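Long-range contacts in choline kinase (Cryptosporidium parvum, PDB 3MES), which probably catalyses the magnesium-dependent transfer of a phosphate from ATP to choline, and perhaps to ethanolamine: residues T83-V88 / F107-K112; I135-I140 / R147-I152; F264-L269 / I284-S289. One frame throughout, in Å; residues are numbered along the deposited sequence.

Interaction 1. Residues T83-V88 / F107-K112; sequences TNQLFV and FRIYGK. With ADP (adenosine-5'-diphosphate), chain I.
Asn84 and Arg108 meet at the phosphates of ADP, and the way each is folded illustrates how two antiparallel strands can build an anion site. The amide of Asn84 is split between two tasks. With CG beside its own backbone N (chi1 -55°), OD1 is carried over to residues 110 and 111 and accepts the N-H of Gly111 on a lone pair, 2.8 Å from Asn84 OD1 to Gly111 N. This bond fixes the flip of the amide and leaves ND2 facing the nucleotide, where it donates weakly to O2B. Arg108 NH1 also donates to O2B, consistent with the two donors, Asn84 ND2 and Arg108 NH1, lying 3.0 Å apart round a shared anion without bonding to each other; the amide and guanidinium planes are 85° apart.

Arg108 starts out extended and then bends at chi3 (-66°), laying its guanidinium alongside Leu86. Leu86 CD2 sits over the centre of one guanidinium face, while the edge is kept for polar partners: Arg108 NH2 reaches ADP O2A at 2.7 Å in a nearly straight bond, and NE pairs with Glu149 of the next strand. Leu86 CD1, the other branch, approaches ADP O5' at 3.4 Å. The backbone contributes too, since the N-H groups of Thr83 and Asn84 both grip ADP O1B.

On the other face of the two strands, Phe87, Phe107 and Ile109 make apolar contacts. Phe87 CB lies 4.0 Å from Phe107 CB, and the Phe87 ring reaches Ile109 CD1 through CE2. Paired backbone bonds at Gln85-Ile109 and Phe87-Phe107 set the register, and Ile54 of helix 51-61 packs on both phenylalanines. A phosphate-binding turn leading into a strand, with a basic residue on the neighbouring strand, is characteristic of the nucleotide-binding N-terminal lobe of the protein-kinase-like fold.

Interaction 2. Residues I135-I140 / R147-I152; sequences IAPNII and RIEEFI. With ADP (adenosine-5'-diphosphate), chain I.
Pro137, Ile140 and Glu150 lose much of the surface buried where 135-140 runs against 147-152, and each uses a different kind of contact. CG of Pro137 touches both Ile152 CG1, at 4.0 Å, and ADP N6, at 3.8 Å; the proline and isoleucine side chains cross at about a right angle. Ile140 packs its CB on Ile148 CG2, while its backbone N donates to Ile148 O at 2.7 Å. The side chain of Glu150 reaches across to 135-140. With CG anti to its backbone N (chi1 160°) and the rest extended, its carboxylate accepts the N-H of Asn138 on the anti lone pair of OE1, 3.2 Å from Asn138 N; its own N-H returns a bond to Asn138 O. Two bonds thus join this pair, one through a side chain.

At the end of strand 146-150 and just after it, the backbone meets adenine. Glu150 O accepts from ADP N6 at 3.1 Å, and Ile152 N donates to ADP N1 at 2.8 Å, a hinge-like pattern familiar from protein kinases. The Phe151 ring sets one face against ADP C2. One main-chain acceptor and one donor read the 6-amino group and N1, which is consistent with a preference for adenine.

Interaction 3. Residues F264-L269 / I284-S289; sequences FAHNDL and IDYEYS. With PT3 (N-propyl-tartramic acid), chain L; ADP (adenosine-5'-diphosphate), chain I.
The loop that follows strand 262-265 carries the His-Asn-Asp sequence of the kinase-like catalytic loop, and it meets the Ile-Asp-Tyr-Glu segment that probably corresponds to the Asp motif of this fold (DFG in protein kinases). His266 joins the two. Its CG is anti to the backbone N (chi1 -175°), which swings the imidazole back towards 284-286, and NE2 donates to Ile284 O at 2.7 Å. That oxygen lies in the ring plane, although the donor stands above the carbonyl plane. On the other nitrogen, ND1 accepts the N-H of Asp268, so bonds at both ends hold the ring in its rotation. The Tyr286 ring meets it obliquely, planes 59° apart, with Tyr286 CD1 3.5 Å from His266 CD2.

As in related kinases, the two loops bring their acidic groups together beside the ligands, Asp268 OD2 approaching Asp285 OD1, although the exact place of the latter is doubtful in the model; Asn273 donates to Asp285 OD1. Further along the two segments, Asn267 ND2 donates to Tyr288 O at 2.8 Å, and Ser289 OG gives its proton to a lone pair of His266 O, 3.0 Å away, where a type I turn from Tyr286 to Ser289 ends.

Interactions 1, 2 and 3 all touch one ADP, at different parts of it: interaction 1 holds the phosphates, interaction 2 the adenine, and interaction 3 approaches the ribose through Ile284 CD1, 3.6 Å from ADP C3'. Interactions 1 and 2, with centres about 13 Å apart, share a sheet and are joined by a probable hydrogen bond between Arg108 O and Arg147 N (2.9 Å) and by packing of Val88 CG1 on Phe151 CE1 (3.6 Å). Interactions 2 and 3 touch where Ala136 CB packs on Tyr286 CE2 at 3.5 Å. Between interactions 1 and 3 there is no direct touch, their nearest atoms being about 5 Å apart; the nucleotide bridges them, an example of a bound nucleotide linking parts of a fold.

Interaction 1. Residues T83-V88 / F107-K112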
loop_
_atom_site.group_PDB
_atom_site.type_symbol
_atom_site.label_atom_id
_atom_site.label_comp_id
_atom_site.label_asym_id
_atom_site.label_seq_id
_atom_site.Cartn_x
_atom_site.Cartn_y
_atom_site.Cartn_z
ATOM N N THR B 83 8.405 -23.520 -16.553
ATOM C CA THR B 83 8.584 -24.911 -16.144
ATOM C C THR B 83 7.285 -25.709 -16.121
ATOM O O THR B 83 7.214 -26.812 -16.660
ATOM C CB THR B 83 9.201 -25.004 -14.735
ATOM O OG1 THR B 83 10.515 -24.440 -14.744
ATOM C CG2 THR B 83 9.277 -26.453 -14.285
ATOM N N ASN B 84 6.266 -25.151 -15.479
ATOM C CA ASN B 84 5.036 -25.886 -15.214
ATOM C C ASN B 84 3.917 -25.572 -16.197
ATOM O O ASN B 84 3.966 -24.571 -16.911
ATOM C CB ASN B 84 4.562 -25.613 -13.785
ATOM C CG ASN B 84 5.625 -25.927 -12.752
ATOM O OD1 ASN B 84 6.078 -27.065 -12.635
ATOM N ND2 ASN B 84 6.029 -24.914 -11.994
ATOM N N GLN B 85 2.911 -26.439 -16.229
ATOM C CA GLN B 85 1.729 -26.207 -17.045
ATOM C C GLN B 85 0.707 -25.430 -16.228
ATOM O O GLN B 85 0.183 -25.930 -15.237
ATOM C CB GLN B 85 1.128 -27.530 -17.515
ATOM C CG GLN B 85 2.099 -28.428 -18.263
ATOM C CD GLN B 85 1.440 -29.702 -18.758
ATOM O OE1 GLN B 85 0.439 -29.659 -19.475
ATOM N NE2 GLN B 85 1.999 -30.846 -18.378
ATOM N N LEU B 86 0.432 -24.198 -16.642
ATOM C CA LEU B 86 -0.478 -23.338 -15.903
ATOM C C LEU B 86 -1.786 -23.138 -16.653
ATOM O O LEU B 86 -1.802 -22.984 -17.874
ATOM C CB LEU B 86 0.177 -21.987 -15.609
ATOM C CG LEU B 86 1.521 -22.021 -14.874
ATOM C CD1 LEU B 86 1.987 -20.608 -14.537
ATOM C CD2 LEU B 86 1.436 -22.873 -13.614
ATOM N N PHE B 87 -2.885 -23.141 -15.910
ATOM C CA PHE B 87 -4.198 -22.918 -16.493
ATOM C C PHE B 87 -4.990 -21.962 -15.621
ATOM O O PHE B 87 -4.972 -22.068 -14.397
ATOM C CB PHE B 87 -4.968 -24.236 -16.620
ATOM C CG PHE B 87 -4.243 -25.296 -17.399
ATOM C CD1 PHE B 87 -4.431 -25.421 -18.766
ATOM C CD2 PHE B 87 -3.388 -26.179 -16.761
ATOM C CE1 PHE B 87 -3.769 -26.402 -19.486
ATOM C CE2 PHE B 87 -2.724 -27.163 -17.473
ATOM C CZ PHE B 87 -2.914 -27.274 -18.838
ATOM N N VAL B 88 -5.684 -21.025 -16.253
ATOM C CA VAL B 88 -6.635 -20.199 -15.536
ATOM C C VAL B 88 -8.023 -20.791 -15.741
ATOM O O VAL B 88 -8.529 -20.838 -16.862
ATOM C CB VAL B 88 -6.612 -18.742 -16.011
ATOM C CG1 VAL B 88 -7.467 -17.884 -15.097
ATOM C CG2 VAL B 88 -5.184 -18.219 -16.045
ATOM N N PHE B 107 -4.603 -23.336 -11.959
ATOM C CA PHE B 107 -4.332 -24.771 -11.937
ATOM C C PHE B 107 -2.889 -25.036 -12.342
ATOM O O PHE B 107 -2.508 -24.811 -13.488
ATOM C CB PHE B 107 -5.286 -25.512 -12.875
ATOM C CG PHE B 107 -5.418 -26.979 -12.574
ATOM C CD1 PHE B 107 -6.508 -27.459 -11.862
ATOM C CD2 PHE B 107 -4.457 -27.879 -13.002
ATOM C CE1 PHE B 107 -6.634 -28.807 -11.583
ATOM C CE2 PHE B 107 -4.580 -29.231 -12.725
ATOM C CZ PHE B 107 -5.669 -29.694 -12.014
ATOM N N ARG B 108 -2.092 -25.522 -11.397
ATOM C CA ARG B 108 -0.668 -25.726 -11.631
ATOM C C ARG B 108 -0.296 -27.204 -11.683
ATOM O O ARG B 108 -0.512 -27.942 -10.724
ATOM C CB ARG B 108 0.152 -25.017 -10.547
ATOM C CG ARG B 108 1.648 -25.241 -10.651
ATOM C CD ARG B 108 2.389 -24.576 -9.496
ATOM N NE ARG B 108 2.286 -23.120 -9.534
ATOM C CZ ARG B 108 3.109 -22.330 -10.219
ATOM N NH1 ARG B 108 4.097 -22.857 -10.931
ATOM N NH2 ARG B 108 2.946 -21.014 -10.194
ATOM N N ILE B 109 0.267 -27.628 -12.810
ATOM C CA ILE B 109 0.778 -28.985 -12.947
ATOM C C ILE B 109 2.305 -28.967 -13.015
ATOM O O ILE B 109 2.886 -28.329 -13.889
ATOM C CB ILE B 109 0.206 -29.684 -14.194
ATOM C CG1 ILE B 109 -1.325 -29.666 -14.155
ATOM C CG2 ILE B 109 0.723 -31.113 -14.286
ATOM C CD1 ILE B 109 -1.974 -30.487 -15.248
ATOM N N TYR B 110 2.948 -29.665 -12.085
ATOM C CA TYR B 110 4.403 -29.631 -11.979
ATOM C C TYR B 110 5.094 -30.293 -13.167
ATOM O O TYR B 110 4.919 -31.488 -13.412
ATOM C CB TYR B 110 4.866 -30.289 -10.677
ATOM C CG TYR B 110 4.226 -29.711 -9.436
ATOM C CD1 TYR B 110 4.192 -28.339 -9.225
ATOM C CD2 TYR B 110 3.668 -30.539 -8.468
ATOM C CE1 TYR B 110 3.612 -27.806 -8.091
ATOM C CE2 TYR B 110 3.085 -30.013 -7.328
ATOM C CZ TYR B 110 3.061 -28.646 -7.146
ATOM O OH TYR B 110 2.486 -28.111 -6.015
ATOM N N GLY B 111 5.879 -29.511 -13.898
ATOM C CA GLY B 111 6.710 -30.048 -14.966
ATOM C C GLY B 111 8.093 -30.350 -14.425
ATOM O O GLY B 111 8.390 -30.038 -13.274
ATOM N N LYS B 112 8.942 -30.964 -15.244
ATOM C CA LYS B 112 10.313 -31.242 -14.826
ATOM C C LYS B 112 11.166 -29.979 -14.931
ATOM O O LYS B 112 11.196 -29.327 -15.974
ATOM C CB LYS B 112 10.920 -32.380 -15.650
ATOM C CG LYS B 112 10.956 -32.125 -17.146
ATOM C CD LYS B 112 11.510 -33.332 -17.892
ATOM C CE LYS B 112 11.489 -33.110 -19.397
ATOM N NZ LYS B 112 12.264 -31.896 -19.786
HETATM P PB ADP I . 6.889 -21.345 -13.743
HETATM O O1B ADP I . 6.731 -22.256 -14.937
HETATM O O2B ADP I . 6.678 -22.019 -12.409
HETATM O O3B ADP I . 8.105 -20.450 -13.813
HETATM P PA ADP I . 5.400 -19.081 -12.917
HETATM O O1A ADP I . 6.659 -18.249 -12.867
HETATM O O2A ADP I . 4.745 -19.553 -11.644
HETATM O O3A ADP I . 5.632 -20.353 -13.878
HETATM O "O5'" ADP I . 4.315 -18.278 -13.787
HETATM C "C5'" ADP I . 3.377 -17.418 -13.159
HETATM C "C4'" ADP I . 2.882 -16.438 -14.205
HETATM O "O4'" ADP I . 1.540 -16.770 -14.551
HETATM C "C3'" ADP I . 2.871 -15.030 -13.639
HETATM O "O3'" ADP I . 3.692 -14.180 -14.439
HETATM C "C2'" ADP I . 1.428 -14.584 -13.697
HETATM O "O2'" ADP I . 1.254 -13.701 -14.807
HETATM C "C1'" ADP I . 0.644 -15.866 -13.914
HETATM N N9 ADP I . 0.273 -16.443 -12.600
HETATM C C8 ADP I . 0.931 -17.431 -11.963
HETATM N N7 ADP I . 0.337 -17.736 -10.781
HETATM C C5 ADP I . -0.730 -16.926 -10.650
HETATM C C6 ADP I . -1.792 -16.719 -9.638
HETATM N N6 ADP I . -1.829 -17.461 -8.505
HETATM N N1 ADP I . -2.721 -15.769 -9.888
HETATM C C2 ADP I . -2.692 -15.027 -11.012
HETATM N N3 ADP I . -1.762 -15.159 -11.974
HETATM C C4 ADP I . -0.769 -16.075 -11.852
HETATM O O HOH W 1 9.163 -28.876 -18.464
#

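Interaction 2. Residues I135-I140 / R147-I152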
loop_
_atom_site.group_PDB
_atom_site.type_symbol
_atom_site.label_atom_id
_atom_site.label_comp_id
_atom_site.label_asym_id
_atom_site.label_seq_id
_atom_site.Cartn_x
_atom_site.Cartn_y
_atom_site.Cartn_z
ATOM N N ILE B 135 0.705 -14.971 2.752
ATOM C CA ILE B 135 1.507 -14.101 1.903
ATOM C C ILE B 135 1.407 -14.539 0.443
ATOM O O ILE B 135 1.025 -13.754 -0.423
ATOM C CB ILE B 135 2.979 -14.062 2.344
ATOM C CG1 ILE B 135 3.115 -13.252 3.638
ATOM C CG2 ILE B 135 3.839 -13.460 1.242
ATOM C CD1 ILE B 135 4.518 -13.225 4.201
ATOM N N ALA B 136 1.745 -15.798 0.181
ATOM C CA ALA B 136 1.609 -16.366 -1.156
ATOM C C ALA B 136 0.143 -16.689 -1.453
ATOM O O ALA B 136 -0.678 -16.754 -0.539
ATOM C CB ALA B 136 2.466 -17.612 -1.290
ATOM N N PRO B 137 -0.189 -16.887 -2.738
ATOM C CA PRO B 137 -1.562 -17.210 -3.114
ATOM C C PRO B 137 -2.070 -18.418 -2.335
ATOM O O PRO B 137 -1.327 -19.376 -2.126
ATOM C CB PRO B 137 -1.449 -17.546 -4.603
ATOM C CG PRO B 137 -0.242 -16.803 -5.066
ATOM C CD PRO B 137 0.708 -16.814 -3.904
ATOM N N ASN B 138 -3.323 -18.365 -1.904
ATOM C CA ASN B 138 -3.909 -19.450 -1.126
ATOM C C ASN B 138 -3.955 -20.774 -1.890
ATOM O O ASN B 138 -4.247 -20.799 -3.084
ATOM C CB ASN B 138 -5.315 -19.071 -0.659
ATOM C CG ASN B 138 -5.849 -20.012 0.402
ATOM O OD1 ASN B 138 -7.040 -20.333 0.423
ATOM N ND2 ASN B 138 -4.969 -20.461 1.289
ATOM N N ILE B 139 -3.659 -21.869 -1.193
ATOM C CA ILE B 139 -3.775 -23.203 -1.771
ATOM C C ILE B 139 -5.158 -23.768 -1.479
ATOM O O ILE B 139 -5.550 -23.906 -0.323
ATOM C CB ILE B 139 -2.723 -24.173 -1.194
ATOM C CG1 ILE B 139 -1.313 -23.773 -1.625
ATOM C CG2 ILE B 139 -3.015 -25.604 -1.631
ATOM C CD1 ILE B 139 -0.232 -24.614 -0.981
ATOM N N ILE B 140 -5.896 -24.097 -2.531
ATOM C CA ILE B 140 -7.237 -24.640 -2.373
ATOM C C ILE B 140 -7.212 -26.166 -2.359
ATOM O O ILE B 140 -7.957 -26.803 -1.613
ATOM C CB ILE B 140 -8.175 -24.135 -3.483
ATOM C CG1 ILE B 140 -8.261 -22.607 -3.440
ATOM C CG2 ILE B 140 -9.557 -24.762 -3.349
ATOM C CD1 ILE B 140 -8.919 -21.993 -4.649
ATOM N N ARG B 147 -1.345 -28.574 -7.996
ATOM C CA ARG B 147 -2.120 -27.904 -6.955
ATOM C C ARG B 147 -3.092 -26.883 -7.532
ATOM O O ARG B 147 -2.920 -26.410 -8.654
ATOM C CB ARG B 147 -1.194 -27.236 -5.932
ATOM C CG ARG B 147 -0.316 -26.120 -6.487
ATOM C CD ARG B 147 0.487 -25.473 -5.367
ATOM N NE ARG B 147 1.199 -24.269 -5.792
ATOM C CZ ARG B 147 2.522 -24.163 -5.854
ATOM N NH1 ARG B 147 3.290 -25.191 -5.521
ATOM N NH2 ARG B 147 3.080 -23.026 -6.244
ATOM N N ILE B 148 -4.125 -26.564 -6.761
ATOM C CA ILE B 148 -5.084 -25.533 -7.135
ATOM C C ILE B 148 -4.849 -24.298 -6.274
ATOM O O ILE B 148 -4.950 -24.357 -5.050
ATOM C CB ILE B 148 -6.535 -26.013 -6.938
ATOM C CG1 ILE B 148 -6.802 -27.271 -7.765
ATOM C CG2 ILE B 148 -7.519 -24.914 -7.311
ATOM C CD1 ILE B 148 -8.200 -27.835 -7.581
ATOM N N GLU B 149 -4.525 -23.183 -6.918
ATOM C CA GLU B 149 -4.241 -21.945 -6.205
ATOM C C GLU B 149 -5.332 -20.905 -6.407
ATOM O O GLU B 149 -6.068 -20.935 -7.395
ATOM C CB GLU B 149 -2.920 -21.339 -6.678
ATOM C CG GLU B 149 -1.714 -22.237 -6.556
ATOM C CD GLU B 149 -0.461 -21.563 -7.077
ATOM O OE1 GLU B 149 -0.505 -20.335 -7.305
ATOM O OE2 GLU B 149 0.559 -22.257 -7.263
ATOM N N GLU B 150 -5.413 -19.975 -5.464
ATOM C CA GLU B 150 -6.222 -18.783 -5.627
ATOM C C GLU B 150 -5.674 -17.985 -6.804
ATOM O O GLU B 150 -4.464 -17.764 -6.903
ATOM C CB GLU B 150 -6.158 -17.941 -4.354
ATOM C CG GLU B 150 -6.549 -16.492 -4.538
ATOM C CD GLU B 150 -6.286 -15.661 -3.295
ATOM O OE1 GLU B 150 -5.471 -16.087 -2.448
ATOM O OE2 GLU B 150 -6.893 -14.578 -3.169
ATOM N N PHE B 151 -6.554 -17.563 -7.706
ATOM C CA PHE B 151 -6.117 -16.740 -8.824
ATOM C C PHE B 151 -6.037 -15.272 -8.421
ATOM O O PHE B 151 -7.056 -14.632 -8.166
ATOM C CB PHE B 151 -7.037 -16.905 -10.037
ATOM C CG PHE B 151 -6.609 -16.093 -11.228
ATOM C CD1 PHE B 151 -5.649 -16.574 -12.102
ATOM C CD2 PHE B 151 -7.155 -14.841 -11.463
ATOM C CE1 PHE B 151 -5.247 -15.828 -13.195
ATOM C CE2 PHE B 151 -6.758 -14.090 -12.555
ATOM C CZ PHE B 151 -5.801 -14.584 -13.422
ATOM N N ILE B 152 -4.816 -14.751 -8.358
ATOM C CA ILE B 152 -4.592 -13.339 -8.081
ATOM C C ILE B 152 -4.888 -12.527 -9.335
ATOM O O ILE B 152 -4.065 -12.456 -10.246
ATOM C CB ILE B 152 -3.135 -13.083 -7.657
ATOM C CG1 ILE B 152 -2.753 -13.991 -6.482
ATOM C CG2 ILE B 152 -2.920 -11.608 -7.329
ATOM C CD1 ILE B 152 -3.759 -13.995 -5.343
HETATM P PB ADP I . 6.889 -21.345 -13.743
HETATM O O1B ADP I . 6.731 -22.256 -14.937
HETATM O O2B ADP I . 6.678 -22.019 -12.409
HETATM O O3B ADP I . 8.105 -20.450 -13.813
HETATM P PA ADP I . 5.400 -19.081 -12.917
HETATM O O1A ADP I . 6.659 -18.249 -12.867
HETATM O O2A ADP I . 4.745 -19.553 -11.644
HETATM O O3A ADP I . 5.632 -20.353 -13.878
HETATM O "O5'" ADP I . 4.315 -18.278 -13.787
HETATM C "C5'" ADP I . 3.377 -17.418 -13.159
HETATM C "C4'" ADP I . 2.882 -16.438 -14.205
HETATM O "O4'" ADP I . 1.540 -16.770 -14.551
HETATM C "C3'" ADP I . 2.871 -15.030 -13.639
HETATM O "O3'" ADP I . 3.692 -14.180 -14.439
HETATM C "C2'" ADP I . 1.428 -14.584 -13.697
HETATM O "O2'" ADP I . 1.254 -13.701 -14.807
HETATM C "C1'" ADP I . 0.644 -15.866 -13.914
HETATM N N9 ADP I . 0.273 -16.443 -12.600
HETATM C C8 ADP I . 0.931 -17.431 -11.963
HETATM N N7 ADP I . 0.337 -17.736 -10.781
HETATM C C5 ADP I . -0.730 -16.926 -10.650
HETATM C C6 ADP I . -1.792 -16.719 -9.638
HETATM N N6 ADP I . -1.829 -17.461 -8.505
HETATM N N1 ADP I . -2.721 -15.769 -9.888
HETATM C C2 ADP I . -2.692 -15.027 -11.012
HETATM N N3 ADP I . -1.762 -15.159 -11.974
HETATM C C4 ADP I . -0.769 -16.075 -11.852
#

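Interaction 3. Residues F264-L269 / I284-S289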
loop_
_atom_site.group_PDB
_atom_site.type_symbol
_atom_site.label_atom_id
_atom_site.label_comp_id
_atom_site.label_asym_id
_atom_site.label_seq_id
_atom_site.Cartn_x
_atom_site.Cartn_y
_atom_site.Cartn_z
ATOM N N PHE B 264 13.876 -13.485 5.394
ATOM C CA PHE B 264 13.360 -14.381 4.367
ATOM C C PHE B 264 13.036 -13.583 3.108
ATOM O O PHE B 264 12.027 -12.879 3.043
ATOM C CB PHE B 264 12.138 -15.167 4.848
ATOM C CG PHE B 264 11.778 -16.314 3.946
ATOM C CD1 PHE B 264 12.292 -17.580 4.176
ATOM C CD2 PHE B 264 10.951 -16.120 2.852
ATOM C CE1 PHE B 264 11.975 -18.638 3.341
ATOM C CE2 PHE B 264 10.627 -17.174 2.013
ATOM C CZ PHE B 264 11.139 -18.434 2.256
ATOM N N ALA B 265 13.904 -13.700 2.111
ATOM C CA ALA B 265 13.825 -12.863 0.922
ATOM C C ALA B 265 13.018 -13.507 -0.199
ATOM O O ALA B 265 12.920 -14.729 -0.286
ATOM C CB ALA B 265 15.220 -12.520 0.437
ATOM N N HIS B 266 12.442 -12.666 -1.051
ATOM C CA HIS B 266 11.751 -13.124 -2.247
ATOM C C HIS B 266 12.774 -13.583 -3.281
ATOM O O HIS B 266 12.645 -14.665 -3.860
ATOM C CB HIS B 266 10.895 -11.997 -2.824
ATOM C CG HIS B 266 10.054 -12.416 -3.989
ATOM N ND1 HIS B 266 10.550 -12.502 -5.273
ATOM C CD2 HIS B 266 8.749 -12.771 -4.065
ATOM C CE1 HIS B 266 9.587 -12.892 -6.090
ATOM N NE2 HIS B 266 8.484 -13.062 -5.381
ATOM N N ASN B 267 13.779 -12.742 -3.514
ATOM C CA ASN B 267 14.929 -13.095 -4.348
ATOM C C ASN B 267 14.709 -12.974 -5.858
ATOM O O ASN B 267 15.598 -13.294 -6.647
ATOM C CB ASN B 267 15.440 -14.494 -3.993
ATOM C CG ASN B 267 16.217 -14.515 -2.685
ATOM O OD1 ASN B 267 16.920 -13.561 -2.355
ATOM N ND2 ASN B 267 16.094 -15.607 -1.938
ATOM N N ASP B 268 13.533 -12.507 -6.258
ATOM C CA ASP B 268 13.215 -12.371 -7.674
ATOM C C ASP B 268 12.048 -11.416 -7.845
ATOM O O ASP B 268 11.211 -11.593 -8.734
ATOM C CB ASP B 268 12.860 -13.735 -8.274
ATOM C CG ASP B 268 12.615 -13.674 -9.775
ATOM O OD1 ASP B 268 13.241 -12.833 -10.454
ATOM O OD2 ASP B 268 11.801 -14.479 -10.278
ATOM N N LEU B 269 11.988 -10.407 -6.984
ATOM C CA LEU B 269 10.857 -9.491 -6.986
ATOM C C LEU B 269 10.946 -8.504 -8.142
ATOM O O LEU B 269 11.256 -7.330 -7.948
ATOM C CB LEU B 269 10.748 -8.753 -5.650
ATOM C CG LEU B 269 9.398 -8.083 -5.378
ATOM C CD1 LEU B 269 8.263 -9.092 -5.493
ATOM C CD2 LEU B 269 9.388 -7.414 -4.014
ATOM N N ILE B 284 4.195 -12.511 -6.287
ATOM C CA ILE B 284 4.066 -13.905 -6.702
ATOM C C ILE B 284 5.422 -14.487 -7.085
ATOM O O ILE B 284 6.438 -13.794 -7.052
ATOM C CB ILE B 284 3.084 -14.068 -7.883
ATOM C CG1 ILE B 284 3.506 -13.183 -9.058
ATOM C CG2 ILE B 284 1.665 -13.739 -7.450
ATOM C CD1 ILE B 284 2.803 -13.517 -10.360
ATOM N N ASP B 285 5.429 -15.767 -7.443
ATOM C CA ASP B 285 6.643 -16.440 -7.888
ATOM C C ASP B 285 7.711 -16.452 -6.796
ATOM O O ASP B 285 8.653 -15.656 -6.825
ATOM C CB ASP B 285 7.186 -15.785 -9.159
ATOM C CG ASP B 285 8.225 -16.642 -9.859
ATOM O OD1 ASP B 285 8.931 -16.122 -10.748
ATOM O OD2 ASP B 285 8.334 -17.839 -9.520
ATOM N N TYR B 286 7.558 -17.366 -5.841
ATOM C CA TYR B 286 8.481 -17.473 -4.718
ATOM C C TYR B 286 9.438 -18.644 -4.887
ATOM O O TYR B 286 9.959 -19.165 -3.902
ATOM C CB TYR B 286 7.710 -17.640 -3.402
ATOM C CG TYR B 286 6.727 -16.528 -3.104
ATOM C CD1 TYR B 286 7.113 -15.411 -2.376
ATOM C CD2 TYR B 286 5.413 -16.599 -3.546
ATOM C CE1 TYR B 286 6.221 -14.392 -2.100
ATOM C CE2 TYR B 286 4.512 -15.583 -3.278
ATOM C CZ TYR B 286 4.921 -14.482 -2.553
ATOM O OH TYR B 286 4.029 -13.469 -2.279
ATOM N N GLU B 287 9.678 -19.055 -6.129
ATOM C CA GLU B 287 10.502 -20.234 -6.384
ATOM C C GLU B 287 11.969 -20.046 -5.985
ATOM O O GLU B 287 12.697 -21.021 -5.820
ATOM C CB GLU B 287 10.400 -20.678 -7.847
ATOM C CG GLU B 287 11.662 -20.434 -8.667
ATOM C CD GLU B 287 11.695 -21.253 -9.950
ATOM O OE1 GLU B 287 12.766 -21.820 -10.263
ATOM O OE2 GLU B 287 10.654 -21.336 -10.640
ATOM N N TYR B 288 12.403 -18.798 -5.830
ATOM C CA TYR B 288 13.789 -18.520 -5.444
ATOM C C TYR B 288 13.877 -17.964 -4.024
ATOM O O TYR B 288 14.924 -17.473 -3.604
ATOM C CB TYR B 288 14.443 -17.540 -6.423
ATOM C CG TYR B 288 14.438 -18.002 -7.864
ATOM C CD1 TYR B 288 15.363 -18.933 -8.318
ATOM C CD2 TYR B 288 13.513 -17.503 -8.770
ATOM C CE1 TYR B 288 15.363 -19.361 -9.634
ATOM C CE2 TYR B 288 13.506 -17.923 -10.090
ATOM C CZ TYR B 288 14.436 -18.851 -10.515
ATOM O OH TYR B 288 14.433 -19.269 -11.826
ATOM N N SER B 289 12.775 -18.046 -3.286
ATOM C CA SER B 289 12.722 -17.471 -1.947
ATOM C C SER B 289 13.446 -18.328 -0.915
ATOM O O SER B 289 13.291 -19.549 -0.883
ATOM C CB SER B 289 11.273 -17.222 -1.529
ATOM O OG SER B 289 10.657 -16.302 -2.415
HETATM O O1 PT3 L . 9.749 -17.375 -12.410
HETATM O O11 PT3 L . 10.766 -18.970 -13.597
HETATM C C1 PT3 L . 10.358 -17.802 -13.415
HETATM C C2 PT3 L . 10.646 -16.783 -14.514
HETATM O O2 PT3 L . 11.266 -17.411 -15.639
HETATM C C3 PT3 L . 11.570 -15.720 -13.929
HETATM O O3 PT3 L . 12.783 -15.651 -14.682
HETATM C C4 PT3 L . 10.833 -14.391 -13.985
HETATM O O41 PT3 L . 10.982 -13.552 -13.100
HETATM N N4 PT3 L . 10.018 -14.258 -15.029
HETATM C C41 PT3 L . 9.208 -13.049 -15.239
HETATM C C42 PT3 L . 8.714 -13.001 -16.686
HETATM C C43 PT3 L . 9.216 -11.740 -17.392
HETATM P PB ADP I . 6.889 -21.345 -13.743
HETATM O O1B ADP I . 6.731 -22.256 -14.937
HETATM O O2B ADP I . 6.678 -22.019 -12.409
HETATM O O3B ADP I . 8.105 -20.450 -13.813
HETATM P PA ADP I . 5.400 -19.081 -12.917
HETATM O O1A ADP I . 6.659 -18.249 -12.867
HETATM O O2A ADP I . 4.745 -19.553 -11.644
HETATM O O3A ADP I . 5.632 -20.353 -13.878
HETATM O "O5'" ADP I . 4.315 -18.278 -13.787
HETATM C "C5'" ADP I . 3.377 -17.418 -13.159
HETATM C "C4'" ADP I . 2.882 -16.438 -14.205
HETATM O "O4'" ADP I . 1.540 -16.770 -14.551
HETATM C "C3'" ADP I . 2.871 -15.030 -13.639
HETATM O "O3'" ADP I . 3.692 -14.180 -14.439
HETATM C "C2'" ADP I . 1.428 -14.584 -13.697
HETATM O "O2'" ADP I . 1.254 -13.701 -14.807
HETATM C "C1'" ADP I . 0.644 -15.866 -13.914
HETATM N N9 ADP I . 0.273 -16.443 -12.600
HETATM C C8 ADP I . 0.931 -17.431 -11.963
HETATM N N7 ADP I . 0.337 -17.736 -10.781
HETATM C C5 ADP I . -0.730 -16.926 -10.650
HETATM C C6 ADP I . -1.792 -16.719 -9.638
HETATM N N6 ADP I . -1.829 -17.461 -8.505
HETATM N N1 ADP I . -2.721 -15.769 -9.888
HETATM C C2 ADP I . -2.692 -15.027 -11.012
HETATM N N3 ADP I . -1.762 -15.159 -11.974
HETATM C C4 ADP I . -0.769 -16.075 -11.852
#